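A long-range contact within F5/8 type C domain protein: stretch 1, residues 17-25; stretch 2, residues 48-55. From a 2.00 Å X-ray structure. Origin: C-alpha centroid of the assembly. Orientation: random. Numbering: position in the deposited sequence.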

ATOM      1  N   SER A  17      11.833 -12.573 -10.839  1.00 18.89           N
ATOM      2  CA  SER A  17      12.008 -11.833  -9.601  1.00 23.39           C
ATOM      3  C   SER A  17      10.685 -11.793  -8.835  1.00 24.45           C
ATOM      4  O   SER A  17       9.666 -12.335  -9.270  1.00 26.20           O
ATOM      5  CB  SER A  17      12.539 -10.429  -9.888  1.00 22.88           C
ATOM      6  OG  SER A  17      11.480  -9.504 -10.057  1.00 31.58           O
ATOM      7  N   MET A  18      10.698 -11.136  -7.673  1.00 23.64           N
ATOM      8  CA  MET A  18       9.523 -11.148  -6.808  1.00 24.30           C
ATOM      9  C   MET A  18       8.385 -10.304  -7.370  1.00 29.90           C
ATOM     10  O   MET A  18       7.213 -10.645  -7.180  1.00 33.43           O
ATOM     11  CB  MET A  18       9.897 -10.661  -5.407  1.00 23.62           C
ATOM     12  CG  MET A  18      10.770 -11.628  -4.623  1.00 20.19           C
ATOM     13  SD  MET A  18      10.117 -13.310  -4.590  1.00 28.26           S
ATOM     14  CE  MET A  18       8.661 -13.092  -3.570  1.00 24.57           C
ATOM     15  N   ASP A  19       8.702  -9.211  -8.061  1.00 29.69           N
ATOM     16  CA  ASP A  19       7.687  -8.286  -8.549  1.00 30.18           C
ATOM     17  C   ASP A  19       7.245  -8.572  -9.978  1.00 30.22           C
ATOM     18  O   ASP A  19       6.334  -7.901 -10.472  1.00 30.98           O
ATOM     19  CB  ASP A  19       8.199  -6.845  -8.454  1.00 33.90           C
ATOM     20  CG  ASP A  19       8.663  -6.482  -7.057  1.00 33.18           C
ATOM     21  OD1 ASP A  19       7.814  -6.079  -6.236  1.00 37.88           O
ATOM     22  OD2 ASP A  19       9.875  -6.599  -6.784  1.00 31.40           O
ATOM     23  N   GLU A  20       7.855  -9.542 -10.650  1.00 29.88           N
ATOM     24  CA  GLU A  20       7.536  -9.823 -12.041  1.00 29.87           C
ATOM     25  C   GLU A  20       6.352 -10.777 -12.145  1.00 34.45           C
ATOM     26  O   GLU A  20       6.138 -11.634 -11.282  1.00 34.65           O
ATOM     27  CB  GLU A  20       8.749 -10.415 -12.761  1.00 30.90           C
ATOM     28  CG  GLU A  20       9.898  -9.434 -12.935  1.00 31.96           C
ATOM     29  CD  GLU A  20      11.159 -10.095 -13.457  1.00 29.22           C
ATOM     30  OE1 GLU A  20      11.479 -11.214 -13.002  1.00 25.87           O
ATOM     31  OE2 GLU A  20      11.831  -9.494 -14.321  1.00 33.92           O
ATOM     32  N   LYS A  21       5.578 -10.613 -13.215  1.00 36.82           N
ATOM     33  CA  LYS A  21       4.431 -11.475 -13.475  1.00 36.23           C
ATOM     34  C   LYS A  21       4.906 -12.755 -14.150  1.00 34.40           C
ATOM     35  O   LYS A  21       5.498 -12.710 -15.234  1.00 32.90           O
ATOM     36  CB  LYS A  21       3.406 -10.751 -14.346  1.00 35.23           C
ATOM     37  CG  LYS A  21       2.145 -11.554 -14.621  1.00 27.38           C
ATOM     38  CD  LYS A  21       1.388 -11.853 -13.338  1.00 35.71           C
ATOM     39  CE  LYS A  21      -0.063 -12.207 -13.622  1.00 38.28           C
ATOM     40  NZ  LYS A  21      -0.755 -12.729 -12.410  1.00 43.30           N
ATOM     41  N   VAL A  22       4.647 -13.893 -13.514  1.00 36.65           N
ATOM     42  CA  VAL A  22       5.133 -15.177 -14.010  1.00 36.50           C
ATOM     43  C   VAL A  22       4.226 -15.651 -15.138  1.00 35.67           C
ATOM     44  O   VAL A  22       3.019 -15.832 -14.947  1.00 35.08           O
ATOM     45  CB  VAL A  22       5.202 -16.215 -12.882  1.00 33.92           C
ATOM     46  CG1 VAL A  22       5.239 -17.626 -13.456  1.00 32.20           C
ATOM     47  CG2 VAL A  22       6.417 -15.963 -12.004  1.00 30.62           C
ATOM     48  N   ASP A  23       4.807 -15.844 -16.320  1.00 35.40           N
ATOM     49  CA  ASP A  23       4.113 -16.435 -17.458  1.00 37.27           C
ATOM     50  C   ASP A  23       4.551 -17.891 -17.560  1.00 32.27           C
ATOM     51  O   ASP A  23       5.684 -18.180 -17.958  1.00 34.66           O
ATOM     52  CB  ASP A  23       4.420 -15.669 -18.744  1.00 32.89           C
ATOM     53  CG  ASP A  23       3.694 -16.237 -19.951  1.00 37.14           C
ATOM     54  OD1 ASP A  23       2.688 -16.953 -19.764  1.00 37.78           O
ATOM     55  OD2 ASP A  23       4.128 -15.961 -21.090  1.00 32.67           O
ATOM     56  N   LEU A  24       3.651 -18.808 -17.194  1.00 32.80           N
ATOM     57  CA  LEU A  24       3.992 -20.227 -17.172  1.00 32.97           C
ATOM     58  C   LEU A  24       4.255 -20.789 -18.562  1.00 31.74           C
ATOM     59  O   LEU A  24       4.835 -21.875 -18.676  1.00 31.60           O
ATOM     60  CB  LEU A  24       2.875 -21.022 -16.496  1.00 29.72           C
ATOM     61  CG  LEU A  24       2.731 -20.840 -14.985  1.00 36.44           C
ATOM     62  CD1 LEU A  24       1.609 -21.712 -14.458  1.00 39.18           C
ATOM     63  CD2 LEU A  24       4.038 -21.157 -14.276  1.00 30.85           C
ATOM     64  N   MET A  25       3.844 -20.085 -19.613  1.00 32.64           N
ATOM     65  CA  MET A  25       4.032 -20.538 -20.984  1.00 34.09           C
ATOM     66  C   MET A  25       5.176 -19.819 -21.688  1.00 34.86           C
ATOM     67  O   MET A  25       5.369 -20.015 -22.892  1.00 37.03           O
ATOM     68  CB  MET A  25       2.736 -20.360 -21.775  1.00 33.56           C
ATOM     69  CG  MET A  25       1.547 -21.096 -21.184  1.00 33.09           C
ATOM     70  SD  MET A  25       1.661 -22.876 -21.432  1.00 43.73           S
ATOM     71  CE  MET A  25       2.041 -22.934 -23.181  1.00 36.71           C
ATOM     72  N   ASP A  48       3.677 -27.656  -9.543  1.00 29.09           N
ATOM     73  CA  ASP A  48       3.584 -27.346  -8.121  1.00 27.96           C
ATOM     74  C   ASP A  48       3.739 -25.848  -7.866  1.00 28.64           C
ATOM     75  O   ASP A  48       4.163 -25.434  -6.784  1.00 25.82           O
ATOM     76  CB  ASP A  48       4.622 -28.138  -7.326  1.00 26.06           C
ATOM     77  CG  ASP A  48       6.049 -27.859  -7.776  1.00 29.61           C
ATOM     78  OD1 ASP A  48       6.241 -27.096  -8.746  1.00 28.60           O
ATOM     79  OD2 ASP A  48       6.984 -28.408  -7.153  1.00 23.90           O
ATOM     80  N   PHE A  49       3.396 -25.032  -8.858  1.00 27.59           N
ATOM     81  CA  PHE A  49       3.626 -23.596  -8.793  1.00 29.08           C
ATOM     82  C   PHE A  49       2.571 -22.907  -7.937  1.00 31.32           C
ATOM     83  O   PHE A  49       1.383 -23.236  -8.003  1.00 29.40           O
ATOM     84  CB  PHE A  49       3.628 -23.003 -10.203  1.00 28.37           C
ATOM     85  CG  PHE A  49       3.702 -21.504 -10.234  1.00 32.08           C
ATOM     86  CD1 PHE A  49       4.903 -20.852 -10.010  1.00 28.75           C
ATOM     87  CD2 PHE A  49       2.573 -20.746 -10.496  1.00 36.24           C
ATOM     88  CE1 PHE A  49       4.976 -19.472 -10.042  1.00 33.48           C
ATOM     89  CE2 PHE A  49       2.639 -19.366 -10.528  1.00 36.18           C
ATOM     90  CZ  PHE A  49       3.842 -18.728 -10.301  1.00 38.38           C
ATOM     91  N   VAL A  50       3.016 -21.950  -7.126  1.00 32.49           N
ATOM     92  CA  VAL A  50       2.140 -21.122  -6.305  1.00 35.26           C
ATOM     93  C   VAL A  50       2.486 -19.663  -6.566  1.00 31.11           C
ATOM     94  O   VAL A  50       3.655 -19.275  -6.479  1.00 33.93           O
ATOM     95  CB  VAL A  50       2.275 -21.441  -4.802  1.00 33.04           C
ATOM     96  CG1 VAL A  50       1.050 -20.949  -4.043  1.00 33.39           C
ATOM     97  CG2 VAL A  50       2.486 -22.930  -4.576  1.00 30.68           C
ATOM     98  N   GLU A  51       1.475 -18.860  -6.887  1.00 37.70           N
ATOM     99  CA  GLU A  51       1.697 -17.438  -7.111  1.00 39.03           C
ATOM    100  C   GLU A  51       2.046 -16.736  -5.804  1.00 37.13           C
ATOM    101  O   GLU A  51       1.667 -17.175  -4.715  1.00 34.94           O
ATOM    102  CB  GLU A  51       0.458 -16.791  -7.730  1.00 42.52           C
ATOM    103  CG  GLU A  51       0.152 -17.237  -9.149  1.00 44.34           C
ATOM    104  CD  GLU A  51       0.721 -16.302 -10.193  1.00 50.74           C
ATOM    105  OE1 GLU A  51       1.243 -15.232  -9.816  1.00 55.81           O
ATOM    106  OE2 GLU A  51       0.642 -16.636 -11.393  1.00 57.77           O
ATOM    107  N   GLY A  52       2.775 -15.628  -5.924  1.00 33.66           N
ATOM    108  CA  GLY A  52       3.169 -14.861  -4.754  1.00 28.18           C
ATOM    109  C   GLY A  52       4.034 -15.623  -3.777  1.00 31.84           C
ATOM    110  O   GLY A  52       3.992 -15.347  -2.573  1.00 28.22           O
ATOM    111  N   LYS A  53       4.821 -16.581  -4.262  1.00 27.62           N
ATOM    112  CA  LYS A  53       5.655 -17.407  -3.399  1.00 27.36           C
ATOM    113  C   LYS A  53       7.021 -17.589  -4.038  1.00 26.63           C
ATOM    114  O   LYS A  53       7.115 -17.913  -5.226  1.00 22.14           O
ATOM    115  CB  LYS A  53       5.004 -18.771  -3.142  1.00 26.97           C
ATOM    116  CG  LYS A  53       5.870 -19.731  -2.343  1.00 32.64           C
ATOM    117  CD  LYS A  53       5.204 -21.089  -2.202  1.00 29.66           C
ATOM    118  CE  LYS A  53       6.199 -22.217  -2.408  1.00 32.68           C
ATOM    119  NZ  LYS A  53       7.186 -22.292  -1.295  1.00 33.11           N
ATOM    120  N   SER A  54       8.072 -17.381  -3.251  1.00 21.90           N
ATOM    121  CA  SER A  54       9.434 -17.570  -3.729  1.00 25.39           C
ATOM    122  C   SER A  54       9.804 -19.046  -3.669  1.00 22.45           C
ATOM    123  O   SER A  54       9.556 -19.716  -2.662  1.00 21.17           O
ATOM    124  CB  SER A  54      10.412 -16.744  -2.897  1.00 18.39           C
ATOM    125  OG  SER A  54      11.743 -16.920  -3.348  1.00 16.09           O
ATOM    126  N   GLY A  55      10.394 -19.548  -4.744  1.00 28.18           N
ATOM    127  CA  GLY A  55      10.787 -20.941  -4.792  1.00 20.36           C
ATOM    128  C   GLY A  55      11.139 -21.352  -6.204  1.00 22.72           C
ATOM    129  O   GLY A  55      11.116 -20.548  -7.141  1.00 20.59           O
TER

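This is a small, mainly apolar contact between two irregular segments, made by side chains and without a single hydrogen bond across it. The two stretches together bury 295 Å². Their backbones stay well apart: the nearest CA atoms are those of Met18 and Ser54, at 7.1 Å, and the gap from Leu24 CA to Phe49 CA is 9.0 Å. Side chains must therefore bridge the space.

Phe49 contributes most to the contact, with the largest covered area, 63 Å². Its CA-to-CB bond points toward stretch 1, and a t chi1 carries the ring out to Val22 and Leu24. Leu24 lies over one face of the ring. Its CD2 is 4.2 Å from the centroid of the Phe49 ring and 15° off the ring normal, which is the geometry of a CH-pi contact. The closest ring atom is Phe49 CG, 4.1 Å from Leu24 CD2. Leu24 has the m, t rotamer, and its CA-to-CB bond also points toward stretch 2.

Val22 meets the end of the same ring. Val22 CG1 packs 3.6 Å from Phe49 CZ, approaching obliquely. Val22 and Leu24 both point toward stretch 2, while Asp23 between them points away. This alternation gives the two apolar side chains to Phe49 and leaves the Asp23 carboxylate exposed. There Asp23 OD1 accepts a weak hydrogen bond from Met25 N, at 3.3 Å.

A second, separate contact involves Met18. Its CA-to-CB bond runs sideways, but three successive m torsions bring the end of the chain nearer to stretch 2. Met18 SD then lies 3.8 Å from Ser54 CB. A long, flexible methionine suits this reach. Ser54 offers its methylene here, while its hydroxyl is hydrogen-bonded elsewhere in the structure.

Two charged side chains, both on exposed residues, also approach each other. Lys21 starts away from stretch 2, yet its extended end returns to place NZ 4.1 Å from Glu51 OE1. The charges are opposite, but the distance is beyond a salt bridge, so any attraction is loose. The CA-to-CB bond of Glu51 runs sideways, but the end of its side chain comes nearer to stretch 1. Both residues can keep their charged groups near solvent.

Gly52 adds little covered area. Its phi of 61° is a value that favours glycine, and it lets the chain turn between Glu51 and Lys53.

Stretch 1 is also braced internally near its start, where Ser17 N donates a hydrogen bond to Glu20 OE1 at 2.6 Å.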